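Side-chain contacts in uncharacterized protein (Legionella longbeachae NSW150, PDB 4JZA), which probably removes the 3-phosphate from phosphoinositide lipids, as a phosphatase of a bacterium that meddles with the lipid metabolism of its host: residues R268-D273 and D278-Q283; I413-I418 and A558-H563; C691-D696 and E796-T801. One frame throughout, in Å; residues are numbered along the deposited sequence.

Contact 1: residues R268-D273 and D278-Q283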
# COMPACT_ATOMS: atom_id res chain seq x y z
N ARG A 268 14.81 11.97 -27.01
CA ARG A 268 13.65 12.64 -26.40
C ARG A 268 13.96 13.16 -25.01
O ARG A 268 13.53 14.24 -24.63
CB ARG A 268 12.45 11.70 -26.35
CG ARG A 268 11.16 12.35 -25.86
CD ARG A 268 10.04 11.34 -25.71
NE ARG A 268 9.97 10.46 -26.87
CZ ARG A 268 9.48 10.79 -28.07
NH1 ARG A 268 9.00 12.01 -28.28
NH2 ARG A 268 9.47 9.90 -29.06
N ILE A 269 14.74 12.42 -24.25
CA ILE A 269 15.10 12.84 -22.92
C ILE A 269 16.22 13.87 -22.89
O ILE A 269 16.23 14.76 -22.03
CB ILE A 269 15.51 11.64 -22.08
CG1 ILE A 269 14.27 10.78 -21.84
CG2 ILE A 269 16.13 12.10 -20.78
CD1 ILE A 269 14.51 9.29 -21.95
N LEU A 270 17.18 13.74 -23.80
CA LEU A 270 18.36 14.62 -23.79
C LEU A 270 17.99 16.00 -24.34
O LEU A 270 18.55 17.00 -23.90
CB LEU A 270 19.52 13.99 -24.58
CG LEU A 270 20.24 12.78 -23.95
CD1 LEU A 270 21.32 12.22 -24.86
CD2 LEU A 270 20.85 13.15 -22.62
N ALA A 271 17.02 16.04 -25.25
CA ALA A 271 16.55 17.28 -25.89
C ALA A 271 15.94 18.28 -24.93
O ALA A 271 15.75 19.44 -25.28
CB ALA A 271 15.55 16.96 -26.99
N ALA A 272 15.59 17.81 -23.73
CA ALA A 272 15.00 18.68 -22.73
C ALA A 272 16.02 19.62 -22.10
O ALA A 272 15.61 20.58 -21.44
CB ALA A 272 14.35 17.85 -21.65
N ASP A 273 17.31 19.35 -22.30
CA ASP A 273 18.38 20.23 -21.79
C ASP A 273 19.59 20.24 -22.72
O ASP A 273 20.63 19.64 -22.40
CB ASP A 273 18.79 19.80 -20.38
CG ASP A 273 19.94 20.63 -19.84
OD1 ASP A 273 20.01 21.84 -20.13
OD2 ASP A 273 20.80 20.06 -19.13
N ASP A 278 25.61 16.89 -25.68
CA ASP A 278 26.87 16.30 -26.23
C ASP A 278 27.80 15.74 -25.17
O ASP A 278 28.56 14.83 -25.45
CB ASP A 278 27.64 17.28 -27.14
CG ASP A 278 27.27 17.14 -28.62
OD1 ASP A 278 27.26 16.00 -29.14
OD2 ASP A 278 26.97 18.17 -29.27
N LYS A 279 27.73 16.28 -23.96
CA LYS A 279 28.55 15.78 -22.86
C LYS A 279 28.09 14.40 -22.45
O LYS A 279 28.88 13.47 -22.28
CB LYS A 279 28.44 16.72 -21.67
CG LYS A 279 29.28 16.30 -20.49
CD LYS A 279 28.97 17.17 -19.28
CE LYS A 279 30.11 17.09 -18.28
NZ LYS A 279 29.68 17.44 -16.90
N LYS A 280 26.77 14.28 -22.31
CA LYS A 280 26.15 13.04 -21.88
C LYS A 280 26.38 11.92 -22.88
O LYS A 280 26.59 10.78 -22.50
CB LYS A 280 24.65 13.25 -21.64
CG LYS A 280 24.36 13.81 -20.27
CD LYS A 280 22.94 14.31 -20.14
CE LYS A 280 22.67 14.75 -18.72
NZ LYS A 280 21.32 15.36 -18.62
N LEU A 281 26.33 12.26 -24.15
CA LEU A 281 26.65 11.30 -25.19
C LEU A 281 28.04 10.70 -24.99
O LEU A 281 28.17 9.48 -24.98
CB LEU A 281 26.49 11.92 -26.59
CG LEU A 281 25.06 12.24 -27.00
CD1 LEU A 281 25.06 12.87 -28.39
CD2 LEU A 281 24.20 10.98 -26.99
N THR A 282 29.08 11.53 -24.84
CA THR A 282 30.45 10.97 -24.79
C THR A 282 30.69 10.28 -23.43
O THR A 282 31.55 9.43 -23.29
CB THR A 282 31.58 11.98 -25.20
OG1 THR A 282 31.51 13.16 -24.40
CG2 THR A 282 31.54 12.32 -26.78
N GLN A 283 29.84 10.61 -22.48
CA GLN A 283 29.82 9.93 -21.19
C GLN A 283 29.14 8.54 -21.21
O GLN A 283 29.47 7.68 -20.39
CB GLN A 283 29.09 10.85 -20.25
CG GLN A 283 28.88 10.37 -18.83
CD GLN A 283 27.92 11.30 -18.13
OE1 GLN A 283 26.75 10.95 -17.91
NE2 GLN A 283 28.37 12.54 -17.88
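Two successive helices of the insertion domain, 261-270 and 274-288, meet through L270 of the first and K280 and L281 of the second. A type I beta turn from L270 to D273 leads from one to the other, closed by D273 N bonding to L270 O at 3.1 Å. L270 divides its two methyls between the partners. CD2 lies against the aliphatic part of K280, 3.4 Å from its CD and 3.9 Å from its CB, while CD1 meets L281 CD2 at 3.8 Å. All three side chains carry CG beside the backbone N; beyond that point the lysine runs fully extended, and its methylenes pass the leucine at a slant, with CD and CB both beside the same methyl. No hydrogen bond spans the two segments, and dispersion carries the contact. The extended chain brings K280 NZ to 4.8 Å from D273 OD2, too far for a salt bridge, though the opposite charges may still attract weakly. D273 OD2 has a nearer partner in the hydroxyl of S276, in the first turn of helix 274-288. The two leucines are buried, while K280 is partly exposed and its chain also touches E197. Deeper in, L281 packs on F221, F224, L225 and W228 of helix 214-234, and L270 also touches Y199 of helix 198-206. Apolar contact between two consecutive helices joined by a tight turn, and packed in their turn on further helices, is how this helical insertion domain is built here.

Contact 2: residues I413-I418 and A558-H563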
# COMPACT_ATOMS: atom_id res chain seq x y z
N ILE A 413 -16.87 13.47 -18.34
CA ILE A 413 -16.20 14.29 -17.34
C ILE A 413 -15.13 13.50 -16.61
O ILE A 413 -15.29 12.30 -16.37
CB ILE A 413 -17.20 14.88 -16.36
CG1 ILE A 413 -16.50 15.94 -15.50
CG2 ILE A 413 -17.86 13.80 -15.51
CD1 ILE A 413 -17.48 16.89 -14.87
N LEU A 414 -14.02 14.18 -16.33
CA LEU A 414 -12.98 13.69 -15.40
C LEU A 414 -12.95 14.61 -14.20
O LEU A 414 -12.28 15.64 -14.18
CB LEU A 414 -11.61 13.68 -16.07
CG LEU A 414 -10.48 12.82 -15.50
CD1 LEU A 414 -9.21 12.93 -16.35
CD2 LEU A 414 -10.22 13.20 -14.07
N GLN A 415 -13.73 14.26 -13.18
CA GLN A 415 -13.87 15.10 -12.02
C GLN A 415 -12.94 14.66 -10.91
O GLN A 415 -13.09 13.58 -10.37
CB GLN A 415 -15.31 15.06 -11.53
CG GLN A 415 -15.68 16.18 -10.58
CD GLN A 415 -16.99 15.93 -9.89
OE1 GLN A 415 -17.18 14.91 -9.25
NE2 GLN A 415 -17.90 16.87 -10.01
N THR A 416 -11.96 15.49 -10.59
CA THR A 416 -11.00 15.14 -9.57
C THR A 416 -11.18 15.97 -8.32
O THR A 416 -11.39 17.17 -8.38
CB THR A 416 -9.56 15.31 -10.07
OG1 THR A 416 -9.30 16.69 -10.32
CG2 THR A 416 -9.34 14.52 -11.33
N LEU A 417 -11.10 15.30 -7.18
CA LEU A 417 -11.22 15.97 -5.90
C LEU A 417 -9.89 15.96 -5.18
O LEU A 417 -9.70 15.23 -4.23
CB LEU A 417 -12.28 15.28 -5.06
CG LEU A 417 -13.65 15.21 -5.74
CD1 LEU A 417 -14.64 14.37 -4.95
CD2 LEU A 417 -14.20 16.60 -5.99
N ILE A 418 -8.95 16.77 -5.66
CA ILE A 418 -7.63 16.84 -5.05
C ILE A 418 -7.19 18.28 -4.86
O ILE A 418 -7.76 19.19 -5.44
CB ILE A 418 -6.59 16.06 -5.87
CG1 ILE A 418 -6.17 16.83 -7.11
CG2 ILE A 418 -7.12 14.69 -6.24
CD1 ILE A 418 -5.21 16.07 -7.98
N ALA A 558 -15.93 9.20 -2.04
CA ALA A 558 -17.01 8.55 -1.32
C ALA A 558 -18.00 9.57 -0.82
O ALA A 558 -19.19 9.34 -0.83
CB ALA A 558 -16.47 7.73 -0.17
N ILE A 559 -17.50 10.70 -0.35
CA ILE A 559 -18.35 11.78 0.12
C ILE A 559 -19.20 12.38 -0.99
O ILE A 559 -20.36 12.71 -0.78
CB ILE A 559 -17.52 12.84 0.88
CG1 ILE A 559 -17.12 12.29 2.24
CG2 ILE A 559 -18.31 14.12 1.09
CD1 ILE A 559 -15.90 12.95 2.81
N GLU A 560 -18.63 12.54 -2.18
CA GLU A 560 -19.38 13.05 -3.31
C GLU A 560 -20.51 12.11 -3.68
O GLU A 560 -21.61 12.54 -3.99
CB GLU A 560 -18.47 13.22 -4.52
CG GLU A 560 -19.20 13.71 -5.77
CD GLU A 560 -19.61 12.59 -6.71
OE1 GLU A 560 -18.78 11.72 -7.01
OE2 GLU A 560 -20.76 12.59 -7.17
N LEU A 561 -20.22 10.82 -3.67
CA LEU A 561 -21.20 9.81 -4.02
C LEU A 561 -22.37 9.79 -3.07
O LEU A 561 -23.50 9.63 -3.48
CB LEU A 561 -20.56 8.44 -4.08
CG LEU A 561 -19.55 8.24 -5.20
CD1 LEU A 561 -19.04 6.82 -5.19
CD2 LEU A 561 -20.18 8.56 -6.54
N ILE A 562 -22.09 9.93 -1.78
CA ILE A 562 -23.13 9.99 -0.78
C ILE A 562 -23.96 11.27 -1.03
O ILE A 562 -25.22 11.23 -1.02
CB ILE A 562 -22.48 10.03 0.61
CG1 ILE A 562 -22.10 8.62 1.07
CG2 ILE A 562 -23.37 10.68 1.64
CD1 ILE A 562 -21.03 8.63 2.11
N HIS A 563 -23.27 12.39 -1.26
CA HIS A 563 -23.94 13.67 -1.38
C HIS A 563 -24.81 13.65 -2.63
O HIS A 563 -26.00 14.02 -2.58
CB HIS A 563 -22.94 14.79 -1.44
CG HIS A 563 -23.53 16.15 -1.25
ND1 HIS A 563 -23.85 16.97 -2.32
CD2 HIS A 563 -23.75 16.89 -0.14
CE1 HIS A 563 -24.29 18.13 -1.86
NE2 HIS A 563 -24.26 18.10 -0.55
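Q415 holds CG anti to its backbone N (chi1 -164°) and runs extended from its strand toward E560, which starts out with CG opposite its own backbone N and then bends sharply at chi2 (-96°). L417, two residues on from Q415, also points to the helix. The contact that results is light. L417 CD1 reaches E560 CB at 4.0 Å, the leucine crossing the glutamate chain at about a right angle, and Q415 OE1 stands 4.2 Å from E560 CG. Thus the amide meets the aliphatic part of the glutamate, and the amide and carboxylate planes are turned 73° from each other.

The polar ends are occupied elsewhere. Helix 524-542 holds both ends of the Q415 amide: OE1 bonds to Q536 NE2, and NE2 to E535 OE1 and S532 O, which should fix the rotation of the group. The carboxylate of E560 is gripped within its own helix, OE1 by a salt bridge to K557 and OE2 by the hydroxyl of T564. All three touching residues are buried, so these bonds satisfy polar groups in the interior. Strand 412-416 lies between strands 462-465 and 545-549 and runs parallel to both; Q415 shares backbone bonds with Y547 and S549. From just after strand 545-549 into the first residue of helix 556-574 the chain carries the C-x5-R sequence of cysteine-dependent phosphatases, probably the phosphate-binding P-loop. A parallel strand beside the P-loop strand, packed against the helix that follows the loop, is consistent with the core of cysteine-dependent alpha/beta phosphatases.

Contact 3: residues C691-D696 and E796-T801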
# COMPACT_ATOMS: atom_id res chain seq x y z
N CYS A 691 15.25 -28.33 24.94
CA CYS A 691 15.60 -27.37 25.96
C CYS A 691 15.91 -28.07 27.27
O CYS A 691 16.85 -27.65 27.97
CB CYS A 691 14.52 -26.29 26.14
SG CYS A 691 14.53 -25.12 24.78
N THR A 692 15.14 -29.15 27.56
CA THR A 692 15.33 -29.91 28.80
C THR A 692 16.68 -30.63 28.84
O THR A 692 17.35 -30.63 29.86
CB THR A 692 14.16 -30.87 29.07
OG1 THR A 692 12.99 -30.09 29.35
CG2 THR A 692 14.41 -31.75 30.29
N LYS A 693 17.08 -31.21 27.72
CA LYS A 693 18.38 -31.89 27.63
C LYS A 693 19.49 -30.90 27.85
O LYS A 693 20.42 -31.17 28.60
CB LYS A 693 18.59 -32.57 26.26
CG LYS A 693 17.56 -33.63 25.88
CD LYS A 693 17.84 -34.23 24.51
CE LYS A 693 16.67 -35.07 24.06
NZ LYS A 693 17.21 -36.20 23.27
N LEU A 694 19.38 -29.76 27.19
CA LEU A 694 20.38 -28.69 27.30
C LEU A 694 20.42 -28.16 28.71
O LEU A 694 21.51 -28.00 29.29
CB LEU A 694 20.06 -27.54 26.34
CG LEU A 694 20.32 -27.79 24.86
CD1 LEU A 694 19.80 -26.62 24.06
CD2 LEU A 694 21.80 -27.96 24.62
N TYR A 695 19.23 -27.94 29.28
CA TYR A 695 19.11 -27.49 30.67
C TYR A 695 19.74 -28.50 31.63
O TYR A 695 20.64 -28.16 32.37
CB TYR A 695 17.65 -27.21 31.03
CG TYR A 695 17.48 -26.49 32.34
CD1 TYR A 695 17.46 -25.10 32.39
CD2 TYR A 695 17.34 -27.20 33.53
CE1 TYR A 695 17.31 -24.43 33.58
CE2 TYR A 695 17.20 -26.53 34.74
CZ TYR A 695 17.20 -25.15 34.75
OH TYR A 695 17.08 -24.49 35.94
N ASP A 696 19.30 -29.74 31.63
CA ASP A 696 19.89 -30.71 32.58
C ASP A 696 21.43 -30.79 32.49
O ASP A 696 22.14 -30.67 33.50
CB ASP A 696 19.24 -32.12 32.42
CG ASP A 696 17.73 -32.10 32.70
OD1 ASP A 696 17.26 -31.24 33.51
OD2 ASP A 696 17.02 -32.92 32.09
N GLU A 796 20.83 -32.19 16.34
CA GLU A 796 22.17 -32.71 16.20
C GLU A 796 23.18 -31.88 16.98
O GLU A 796 24.14 -32.44 17.55
CB GLU A 796 22.56 -32.84 14.71
CG GLU A 796 21.94 -34.09 14.05
CD GLU A 796 21.74 -34.01 12.51
OE1 GLU A 796 21.85 -32.89 11.91
OE2 GLU A 796 21.47 -35.10 11.90
N ILE A 797 22.98 -30.57 17.03
CA ILE A 797 23.82 -29.69 17.86
C ILE A 797 23.54 -29.93 19.32
O ILE A 797 24.46 -29.88 20.14
CB ILE A 797 23.61 -28.22 17.60
CG1 ILE A 797 23.94 -27.86 16.15
CG2 ILE A 797 24.53 -27.40 18.50
CD1 ILE A 797 23.68 -26.40 15.77
N VAL A 798 22.29 -30.16 19.67
CA VAL A 798 21.97 -30.53 21.04
C VAL A 798 22.78 -31.79 21.43
O VAL A 798 23.46 -31.80 22.47
CB VAL A 798 20.47 -30.77 21.22
CG1 VAL A 798 20.15 -31.42 22.57
CG2 VAL A 798 19.74 -29.48 21.10
N SER A 799 22.69 -32.82 20.61
CA SER A 799 23.42 -34.08 20.82
C SER A 799 24.89 -33.83 21.17
O SER A 799 25.40 -34.27 22.21
CB SER A 799 23.35 -34.95 19.56
OG SER A 799 23.30 -36.32 19.90
N THR A 800 25.57 -33.08 20.31
CA THR A 800 26.98 -32.80 20.47
C THR A 800 27.30 -31.97 21.71
O THR A 800 28.27 -32.21 22.44
CB THR A 800 27.44 -31.99 19.26
OG1 THR A 800 27.06 -32.66 18.08
CG2 THR A 800 28.95 -31.77 19.24
N THR A 801 26.48 -30.97 21.93
CA THR A 801 26.64 -30.09 23.06
C THR A 801 26.44 -30.89 24.36
O THR A 801 27.25 -30.74 25.28
CB THR A 801 25.61 -28.95 23.01
OG1 THR A 801 25.79 -28.17 21.81
CG2 THR A 801 25.74 -28.07 24.25
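I797 O is gripped twice by T801, the residue whose methyl touches L694 across the contact. T801 OG1 lies 2.7 Å from I797 O and T801 N 2.9 Å from the same oxygen, the two donors arriving from opposite faces of the carbonyl plane. The hydroxyl sits well above that plane, 37° out of it. With chi1 at -60°, OG1 folds back beside the backbone N to reach this bond, which leaves CG2 to serve the helix interface. The interface is a near-parallel helix pair of the C-terminal domain: 676-702 and 794-817, whose local axes pass 9.9 Å apart at an angle of 17°. L694 bridges two successive turns of the other helix, its CD2 meeting T801 CG2 at 4.0 Å and its CD1 meeting V798 CG2 at 4.1 Å. V798 in turn splits its methyls, since CG1 faces the aliphatic chain of K693, 4.1 Å from its CD, and the lysine passes it at about a right angle. L694, V798 and T801 are buried, whereas K693 is exposed and lies at the edge of the contact, its methylenes beside V798. The apolar strip continues through L686, two turns earlier in helix 676-702, which touches both L694 and V798, and through F784, which packs on L694. R780 of helix 772-782 lies next to T801. No hydrogen bond joins the two helices here; the threonine hydroxyls serve their own helix, and T800 repeats the pattern, with OG1 3.0 Å from E796 O.

How the contacts relate
The three contacts share no element and lie far apart: contacts 1 and 2 are about 21 Å apart at their nearest atoms, and contact 3 is about 50 Å or more from either. Contact 2 belongs to the alpha/beta core, joining strand to helix across 139 intervening residues, and its chemistry is that of buried polar groups satisfied by third parties. Contacts 1 and 3 sit in the helical insertion and C-terminal domains, farther from the centre of the chain. Both rest on leucine methyls and the aliphatic part of a lysine at a wetter margin, but contact 1 joins neighbours in sequence over a tight turn, contact 3 near-parallel helices distant along the chain.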